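Local structure of NANS (YJHS), A 9-O-acetyl N-acetylneuraminic acid esterase (Escherichia coli O157:H7 EDL933, 3PT5) at residues P50-F58 and I118-C129; V104-L114 and R318-V327. The protein probably hydrolyses the 9-O-acetyl group of 9-O-acetyl-N-acetylneuraminate, as an SGNH-family esterase, and so probably supports growth on this host sialic acid. All coordinates share one frame; numbering follows the deposited sequence.

In the fold
Both contacts are largely buried, and helix 107-114 joins them. In contact 1, strand 52-55 pairs in parallel with strand 122-130 toward one side of the main sheet; in contact 2, the same helix that rests on this strand pair meets helix 315-335. The methyls of Ala107 and Ala111 pack on Ile52, Ile124 and Ile126, while Lys113, His109 and Ile110 pack against the second helix. Contact 1 is chiefly backbone hydrogen bonding, with an arginine at each end and a solvent-exposed turn beside Arg51. Contact 2 relies on side chains: an apolar seam flanked by a lysine salt bridge and a buried arginine-glutamine pair. The centres of contact 1 and contact 2 lie about 14 Å apart.

Contact 1: P50-F58 and I118-C129; sequences PRIKQLARF and IPDNAGILIVPC
Arg51 and Ala122 open a parallel pairing in which strand 52-55 runs beside strand 122-130. In the tight middle, backbone bonds pass back and forth between the strands: Lys53 N reaches Ile124 O at 2.8 Å, Lys53 O takes the N-H of Ile126 at 2.9 Å in an almost straight bond (174°), and Leu55 N closes on Ile126 O. Gln54 CA approaches Ile126 O to 3.1 Å, adding a CH...O contact. On one face Leu125 holds CG anti to its backbone N (chi1 179°), which lays CD1 against the Gln54 backbone and leaves CD2 4.2 Å from Leu55 CD2. Leu55 CD1 lies alongside Val127 CG1, both side chains heading the same way.

The Arg51 end is the more solvent-exposed side, though the arginine itself is firmly bonded there. Its chain bends at chi3 (68°) and presents the guanidinium side-on, so that NE and NH2 both donate to Ala122 O, NH2 at 2.8 Å. The acceptor lies close to the guanidinium plane, while Asp120 O sits over one face; a water bridges NH2 to Ile118 O. Two bonds to one carbonyl thus tie the arginine to the type I turn Pro119-Ala122. The far end is buried: Arg57 NH1 meets Pro128 O at 2.9 Å in the plane of both groups, and its NH2 forms a salt bridge with Asp166. Gln54 OE1 passes 3.5 Å from Pro128 CG, but its amide is held by His81 and Pro75.

Strand 73-75 flanks strand 52-55 on its other edge, and strand 20-28 adjoins 122-130. Helix 107-114 packs on the face bearing Ile52, Ile124 and Ile126, whereas helix 162-176 lies against Leu125 and Val127.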
# COMPACT_ATOMS: atom_id res chain seq x y z
N PRO A 50 -16.24 0.22 -10.91
CA PRO A 50 -15.74 0.18 -12.28
C PRO A 50 -14.74 1.26 -12.69
O PRO A 50 -14.06 1.12 -13.70
CB PRO A 50 -17.01 0.32 -13.13
CG PRO A 50 -18.12 -0.07 -12.26
CD PRO A 50 -17.72 0.28 -10.85
N ARG A 51 -14.68 2.36 -11.92
CA ARG A 51 -13.76 3.44 -12.24
C ARG A 51 -12.43 3.33 -11.49
O ARG A 51 -11.55 4.18 -11.68
CB ARG A 51 -14.42 4.80 -12.01
CG ARG A 51 -15.49 5.14 -13.04
CD ARG A 51 -16.28 6.33 -12.52
NE ARG A 51 -15.48 7.55 -12.49
CZ ARG A 51 -15.76 8.61 -11.73
NH1 ARG A 51 -16.83 8.59 -10.92
NH2 ARG A 51 -14.98 9.69 -11.76
N ILE A 52 -12.28 2.27 -10.68
CA ILE A 52 -11.11 2.19 -9.79
C ILE A 52 -10.34 0.93 -10.15
O ILE A 52 -10.87 -0.18 -9.99
CB ILE A 52 -11.54 2.12 -8.32
CG1 ILE A 52 -12.29 3.40 -7.95
CG2 ILE A 52 -10.31 1.91 -7.40
CD1 ILE A 52 -12.80 3.42 -6.54
N LYS A 53 -9.13 1.13 -10.64
CA LYS A 53 -8.32 0.09 -11.29
C LYS A 53 -6.95 -0.04 -10.63
O LYS A 53 -6.58 0.78 -9.78
CB LYS A 53 -8.15 0.41 -12.78
CG LYS A 53 -9.43 0.60 -13.53
CD LYS A 53 -10.19 -0.71 -13.68
CE LYS A 53 -11.42 -0.48 -14.57
NZ LYS A 53 -12.36 -1.63 -14.42
N GLN A 54 -6.25 -1.11 -10.99
CA GLN A 54 -4.86 -1.29 -10.56
C GLN A 54 -4.08 -1.87 -11.70
O GLN A 54 -4.66 -2.40 -12.65
CB GLN A 54 -4.78 -2.18 -9.31
CG GLN A 54 -5.20 -3.67 -9.57
CD GLN A 54 -5.13 -4.52 -8.34
OE1 GLN A 54 -4.11 -4.52 -7.64
NE2 GLN A 54 -6.22 -5.27 -8.05
N LEU A 55 -2.76 -1.77 -11.63
CA LEU A 55 -1.90 -2.49 -12.55
C LEU A 55 -1.69 -3.91 -12.06
O LEU A 55 -1.20 -4.13 -10.96
CB LEU A 55 -0.55 -1.79 -12.74
CG LEU A 55 -0.44 -0.45 -13.48
CD1 LEU A 55 1.02 -0.17 -13.73
CD2 LEU A 55 -1.17 -0.45 -14.81
N ALA A 56 -2.06 -4.88 -12.90
CA ALA A 56 -1.97 -6.31 -12.53
C ALA A 56 -0.54 -6.81 -12.36
O ALA A 56 0.40 -6.25 -12.89
CB ALA A 56 -2.67 -7.18 -13.58
N ARG A 57 -0.42 -7.92 -11.63
CA ARG A 57 0.85 -8.58 -11.39
C ARG A 57 0.69 -10.09 -11.52
O ARG A 57 1.52 -10.73 -12.17
CB ARG A 57 1.42 -8.24 -10.01
CG ARG A 57 2.83 -8.80 -9.80
CD ARG A 57 3.41 -8.48 -8.41
NE ARG A 57 3.38 -7.05 -8.10
CZ ARG A 57 4.37 -6.21 -8.40
NH1 ARG A 57 4.28 -4.92 -8.09
NH2 ARG A 57 5.47 -6.66 -8.99
N PHE A 58 -0.36 -10.63 -10.90
CA PHE A 58 -0.49 -12.08 -10.76
C PHE A 58 -1.03 -12.65 -12.07
O PHE A 58 -1.37 -11.90 -12.99
CB PHE A 58 -1.43 -12.43 -9.60
CG PHE A 58 -1.11 -11.69 -8.30
CD1 PHE A 58 0.21 -11.43 -7.91
CD2 PHE A 58 -2.14 -11.27 -7.46
CE1 PHE A 58 0.47 -10.75 -6.73
CE2 PHE A 58 -1.88 -10.61 -6.28
CZ PHE A 58 -0.58 -10.34 -5.92
N ILE A 118 -12.82 13.83 -8.31
CA ILE A 118 -12.19 13.91 -9.65
C ILE A 118 -13.26 13.96 -10.75
O ILE A 118 -14.43 13.67 -10.49
CB ILE A 118 -11.21 12.72 -9.92
CG1 ILE A 118 -11.98 11.43 -10.15
CG2 ILE A 118 -10.17 12.55 -8.79
CD1 ILE A 118 -11.12 10.27 -10.54
N PRO A 119 -12.87 14.36 -11.99
CA PRO A 119 -13.90 14.52 -13.02
C PRO A 119 -14.65 13.24 -13.39
O PRO A 119 -14.08 12.20 -13.32
CB PRO A 119 -13.12 15.05 -14.22
CG PRO A 119 -11.96 15.76 -13.60
CD PRO A 119 -11.57 14.87 -12.45
N ASP A 120 -15.91 13.35 -13.81
CA ASP A 120 -16.69 12.15 -14.19
C ASP A 120 -16.02 11.22 -15.22
O ASP A 120 -16.33 10.04 -15.27
CB ASP A 120 -18.07 12.53 -14.76
CG ASP A 120 -19.06 12.94 -13.69
OD1 ASP A 120 -18.83 12.70 -12.48
OD2 ASP A 120 -20.12 13.48 -14.09
N ASN A 121 -15.15 11.76 -16.06
CA ASN A 121 -14.57 11.03 -17.16
C ASN A 121 -13.18 10.48 -16.80
O ASN A 121 -12.46 9.94 -17.64
CB ASN A 121 -14.54 11.91 -18.42
CG ASN A 121 -13.55 13.07 -18.30
OD1 ASN A 121 -13.39 13.68 -17.24
ND2 ASN A 121 -12.88 13.38 -19.39
N ALA A 122 -12.84 10.61 -15.52
CA ALA A 122 -11.58 10.09 -14.99
C ALA A 122 -11.81 8.92 -14.05
O ALA A 122 -12.87 8.82 -13.40
CB ALA A 122 -10.83 11.20 -14.26
N GLY A 123 -10.83 8.04 -13.96
CA GLY A 123 -10.86 7.01 -12.94
C GLY A 123 -9.62 7.15 -12.07
O GLY A 123 -8.86 8.08 -12.22
N ILE A 124 -9.43 6.19 -11.16
CA ILE A 124 -8.27 6.16 -10.29
C ILE A 124 -7.53 4.86 -10.62
O ILE A 124 -8.18 3.81 -10.74
CB ILE A 124 -8.68 6.13 -8.77
CG1 ILE A 124 -9.48 7.38 -8.30
CG2 ILE A 124 -7.43 5.91 -7.91
CD1 ILE A 124 -8.65 8.62 -8.07
N LEU A 125 -6.21 4.96 -10.76
CA LEU A 125 -5.35 3.82 -11.12
C LEU A 125 -4.30 3.69 -10.06
O LEU A 125 -3.42 4.52 -9.93
CB LEU A 125 -4.67 4.00 -12.49
CG LEU A 125 -3.72 2.87 -12.94
CD1 LEU A 125 -4.43 1.53 -13.00
CD2 LEU A 125 -3.06 3.22 -14.28
N ILE A 126 -4.41 2.62 -9.25
CA ILE A 126 -3.42 2.37 -8.20
C ILE A 126 -2.29 1.50 -8.78
O ILE A 126 -2.55 0.59 -9.56
CB ILE A 126 -4.09 1.64 -7.00
CG1 ILE A 126 -5.16 2.55 -6.34
CG2 ILE A 126 -3.08 1.12 -5.98
CD1 ILE A 126 -4.77 3.97 -6.05
N VAL A 127 -1.05 1.82 -8.39
CA VAL A 127 0.13 1.06 -8.79
C VAL A 127 0.71 0.36 -7.52
O VAL A 127 1.47 0.96 -6.78
CB VAL A 127 1.20 1.97 -9.50
CG1 VAL A 127 2.40 1.13 -10.00
CG2 VAL A 127 0.57 2.74 -10.67
N PRO A 128 0.29 -0.90 -7.27
CA PRO A 128 0.69 -1.57 -6.03
C PRO A 128 2.08 -2.18 -6.16
O PRO A 128 2.30 -3.07 -7.00
CB PRO A 128 -0.44 -2.60 -5.79
CG PRO A 128 -1.05 -2.82 -7.12
CD PRO A 128 -0.68 -1.69 -8.04
N CYS A 129 2.99 -1.69 -5.31
CA CYS A 129 4.39 -2.12 -5.28
C CYS A 129 4.90 -2.41 -3.87
O CYS A 129 5.98 -1.95 -3.53
CB CYS A 129 5.28 -1.08 -5.97
SG CYS A 129 4.79 -0.67 -7.64
O HOH W 1 -16.24 11.17 -9.62

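Contact 2: V104-L114 and R318-V327; sequences VGQALHIARKL and RRGIISDRFV
Lys113 enters helix 318-327 as a knob into a hole formed by Gly320, Ser323, Asp324 and Val327, in a helix-helix packing on one side of the central sheet of this SGNH hydrolase. The axes of the two segments cross at -57° and approach to 8.6 Å. Beyond CG the lysine is extended, and its NZ donates to Asp324 OD1 (2.6 Å), Ser323 OG and Arg319 O. The aspartate oxygen is met from above, so NZ sits well out of the plane of the carboxylate. Ser323 OG in turn donates to Arg318 O at 2.8 Å, which fixes the hydroxyl that receives the lysine.

Beside this polar group runs an apolar seam. Ile110 and Val327 run antiparallel, one past the other, with CG2 of Ile110 3.8 Å from CG2 of Val327; Leu114 passes Val327 in the same manner. The CD1 methyl of Ile110 reaches CB of Phe326, whose ring extends toward Cys187 and Met189 of strand 182-189.

The His109 and Arg319 side chains leave in the same direction, alongside each other. Arg319 CG stands over the imidazole face, 3.7 Å from the centroid, in a CH-pi contact, while the guanidinium is turned almost perpendicular to the ring (85°). Asp46 connects their polar ends, accepting from His109 NE2 and forming a salt bridge with Arg319 NH2.

Gln106 and Arg318 cross with amide and guanidinium nearly coplanar. The amide is swung round by a bend at chi2 (-92°) of Gln106, and its NE2 bonds to Asn31 O, as does Arg318 NH1. That same NH1 also donates 2.8 Å to an in-plane lone pair of Gln106 OE1.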
# COMPACT_ATOMS: atom_id res chain seq x y z
N VAL A 104 -7.03 -7.79 3.89
CA VAL A 104 -7.56 -6.51 3.44
C VAL A 104 -6.49 -5.43 3.50
O VAL A 104 -5.81 -5.29 4.52
CB VAL A 104 -8.75 -6.08 4.31
CG1 VAL A 104 -9.28 -4.71 3.94
CG2 VAL A 104 -9.88 -7.12 4.18
N GLY A 105 -6.35 -4.66 2.41
CA GLY A 105 -5.45 -3.51 2.32
C GLY A 105 -6.23 -2.24 2.04
O GLY A 105 -7.31 -2.32 1.45
N GLN A 106 -5.66 -1.09 2.40
CA GLN A 106 -6.33 0.20 2.29
C GLN A 106 -6.32 0.85 0.92
O GLN A 106 -6.92 1.90 0.77
CB GLN A 106 -5.75 1.23 3.29
CG GLN A 106 -4.25 1.57 3.06
CD GLN A 106 -3.31 0.68 3.88
OE1 GLN A 106 -3.67 -0.44 4.26
NE2 GLN A 106 -2.10 1.17 4.17
N ALA A 107 -5.61 0.30 -0.08
CA ALA A 107 -5.49 1.02 -1.38
C ALA A 107 -6.90 1.26 -1.96
O ALA A 107 -7.20 2.35 -2.48
CB ALA A 107 -4.65 0.23 -2.36
N LEU A 108 -7.77 0.25 -1.86
CA LEU A 108 -9.12 0.37 -2.40
C LEU A 108 -9.89 1.53 -1.75
O LEU A 108 -10.61 2.26 -2.43
CB LEU A 108 -9.90 -0.94 -2.24
CG LEU A 108 -11.39 -0.91 -2.62
CD1 LEU A 108 -11.54 -0.55 -4.12
CD2 LEU A 108 -12.01 -2.28 -2.35
N HIS A 109 -9.74 1.67 -0.44
CA HIS A 109 -10.48 2.65 0.34
C HIS A 109 -9.97 4.05 0.15
O HIS A 109 -10.76 4.99 0.13
CB HIS A 109 -10.44 2.22 1.79
CG HIS A 109 -10.80 0.80 1.95
ND1 HIS A 109 -9.85 -0.20 2.07
CD2 HIS A 109 -12.00 0.16 1.87
CE1 HIS A 109 -10.46 -1.37 2.11
NE2 HIS A 109 -11.76 -1.18 1.99
N ILE A 110 -8.66 4.17 -0.06
CA ILE A 110 -8.08 5.46 -0.49
C ILE A 110 -8.69 5.88 -1.82
O ILE A 110 -9.27 6.96 -1.93
CB ILE A 110 -6.55 5.41 -0.54
CG1 ILE A 110 -6.05 5.22 0.89
CG2 ILE A 110 -5.98 6.69 -1.18
CD1 ILE A 110 -4.56 4.82 0.99
N ALA A 111 -8.64 4.97 -2.79
CA ALA A 111 -9.21 5.21 -4.10
C ALA A 111 -10.71 5.57 -4.04
O ALA A 111 -11.13 6.54 -4.70
CB ALA A 111 -8.96 3.99 -4.98
N ARG A 112 -11.50 4.82 -3.28
CA ARG A 112 -12.93 5.08 -3.20
C ARG A 112 -13.18 6.45 -2.59
O ARG A 112 -14.04 7.18 -3.05
CB ARG A 112 -13.69 3.99 -2.43
CG ARG A 112 -15.17 4.34 -2.19
CD ARG A 112 -15.87 3.25 -1.38
NE ARG A 112 -16.64 2.39 -2.27
CZ ARG A 112 -16.16 1.35 -2.94
NH1 ARG A 112 -14.88 0.99 -2.79
NH2 ARG A 112 -16.96 0.66 -3.74
N LYS A 113 -12.38 6.82 -1.59
CA LYS A 113 -12.59 8.11 -0.93
C LYS A 113 -12.12 9.32 -1.75
O LYS A 113 -12.60 10.43 -1.55
CB LYS A 113 -11.99 8.11 0.49
CG LYS A 113 -12.76 7.18 1.43
CD LYS A 113 -12.03 6.98 2.77
CE LYS A 113 -12.76 5.93 3.64
NZ LYS A 113 -12.08 5.84 4.95
N LEU A 114 -11.20 9.09 -2.70
CA LEU A 114 -10.75 10.13 -3.65
C LEU A 114 -11.69 10.32 -4.85
O LEU A 114 -11.80 11.42 -5.40
CB LEU A 114 -9.38 9.76 -4.20
CG LEU A 114 -8.14 9.83 -3.31
CD1 LEU A 114 -6.96 9.18 -4.07
CD2 LEU A 114 -7.82 11.31 -2.96
N ARG A 318 -7.96 0.06 8.24
CA ARG A 318 -7.58 0.38 6.87
C ARG A 318 -8.75 1.00 6.11
O ARG A 318 -8.58 2.00 5.44
CB ARG A 318 -7.06 -0.88 6.19
CG ARG A 318 -5.72 -1.28 6.81
CD ARG A 318 -5.27 -2.62 6.28
NE ARG A 318 -4.25 -3.25 7.14
CZ ARG A 318 -2.95 -3.04 7.05
NH1 ARG A 318 -2.48 -2.18 6.15
NH2 ARG A 318 -2.11 -3.70 7.88
N ARG A 319 -9.95 0.44 6.30
CA ARG A 319 -11.20 1.02 5.76
C ARG A 319 -11.57 2.36 6.33
O ARG A 319 -12.32 3.13 5.70
CB ARG A 319 -12.40 0.10 6.06
CG ARG A 319 -12.40 -1.17 5.31
CD ARG A 319 -13.51 -2.06 5.82
NE ARG A 319 -13.30 -3.42 5.34
CZ ARG A 319 -13.31 -4.49 6.10
NH1 ARG A 319 -13.55 -4.39 7.41
NH2 ARG A 319 -13.10 -5.67 5.54
N GLY A 320 -11.10 2.64 7.54
CA GLY A 320 -11.47 3.86 8.24
C GLY A 320 -10.36 4.89 8.30
O GLY A 320 -10.03 5.54 7.31
N ILE A 321 -9.79 5.06 9.48
CA ILE A 321 -8.90 6.19 9.74
C ILE A 321 -7.68 6.18 8.83
O ILE A 321 -7.20 7.24 8.45
CB ILE A 321 -8.47 6.23 11.24
CG1 ILE A 321 -7.68 7.51 11.57
CG2 ILE A 321 -7.64 4.99 11.63
CD1 ILE A 321 -8.45 8.84 11.37
N ILE A 322 -7.16 5.00 8.48
CA ILE A 322 -5.90 5.01 7.68
C ILE A 322 -6.17 5.60 6.29
O ILE A 322 -5.46 6.50 5.83
CB ILE A 322 -5.29 3.60 7.55
CG1 ILE A 322 -4.84 3.11 8.93
CG2 ILE A 322 -4.19 3.55 6.47
CD1 ILE A 322 -4.46 1.68 8.96
N SER A 323 -7.21 5.12 5.62
CA SER A 323 -7.54 5.67 4.32
C SER A 323 -8.08 7.09 4.44
O SER A 323 -7.79 7.89 3.57
CB SER A 323 -8.49 4.75 3.55
OG SER A 323 -9.56 4.38 4.39
N ASP A 324 -8.78 7.42 5.54
CA ASP A 324 -9.20 8.81 5.78
C ASP A 324 -8.00 9.74 5.77
O ASP A 324 -8.04 10.78 5.13
CB ASP A 324 -9.90 8.96 7.13
CG ASP A 324 -11.31 8.43 7.14
OD1 ASP A 324 -11.89 8.19 6.06
OD2 ASP A 324 -11.86 8.27 8.27
N ARG A 325 -6.94 9.35 6.48
CA ARG A 325 -5.84 10.30 6.72
C ARG A 325 -5.01 10.48 5.45
O ARG A 325 -4.55 11.59 5.14
CB ARG A 325 -4.99 9.84 7.91
CG ARG A 325 -5.68 10.01 9.25
CD ARG A 325 -5.82 11.52 9.61
NE ARG A 325 -4.63 12.03 10.29
CZ ARG A 325 -4.31 13.32 10.47
NH1 ARG A 325 -5.03 14.30 9.95
NH2 ARG A 325 -3.20 13.63 11.15
N PHE A 326 -4.82 9.40 4.69
CA PHE A 326 -4.15 9.57 3.39
C PHE A 326 -4.93 10.47 2.46
O PHE A 326 -4.33 11.33 1.83
CB PHE A 326 -3.90 8.23 2.69
CG PHE A 326 -2.63 7.56 3.14
CD1 PHE A 326 -2.67 6.52 4.07
CD2 PHE A 326 -1.41 7.99 2.64
CE1 PHE A 326 -1.48 5.93 4.53
CE2 PHE A 326 -0.22 7.39 3.10
CZ PHE A 326 -0.27 6.38 4.05
N VAL A 327 -6.24 10.24 2.36
CA VAL A 327 -7.07 11.03 1.46
C VAL A 327 -7.05 12.51 1.90
O VAL A 327 -6.94 13.40 1.05
CB VAL A 327 -8.49 10.45 1.31
CG1 VAL A 327 -9.41 11.41 0.56
CG2 VAL A 327 -8.39 9.06 0.60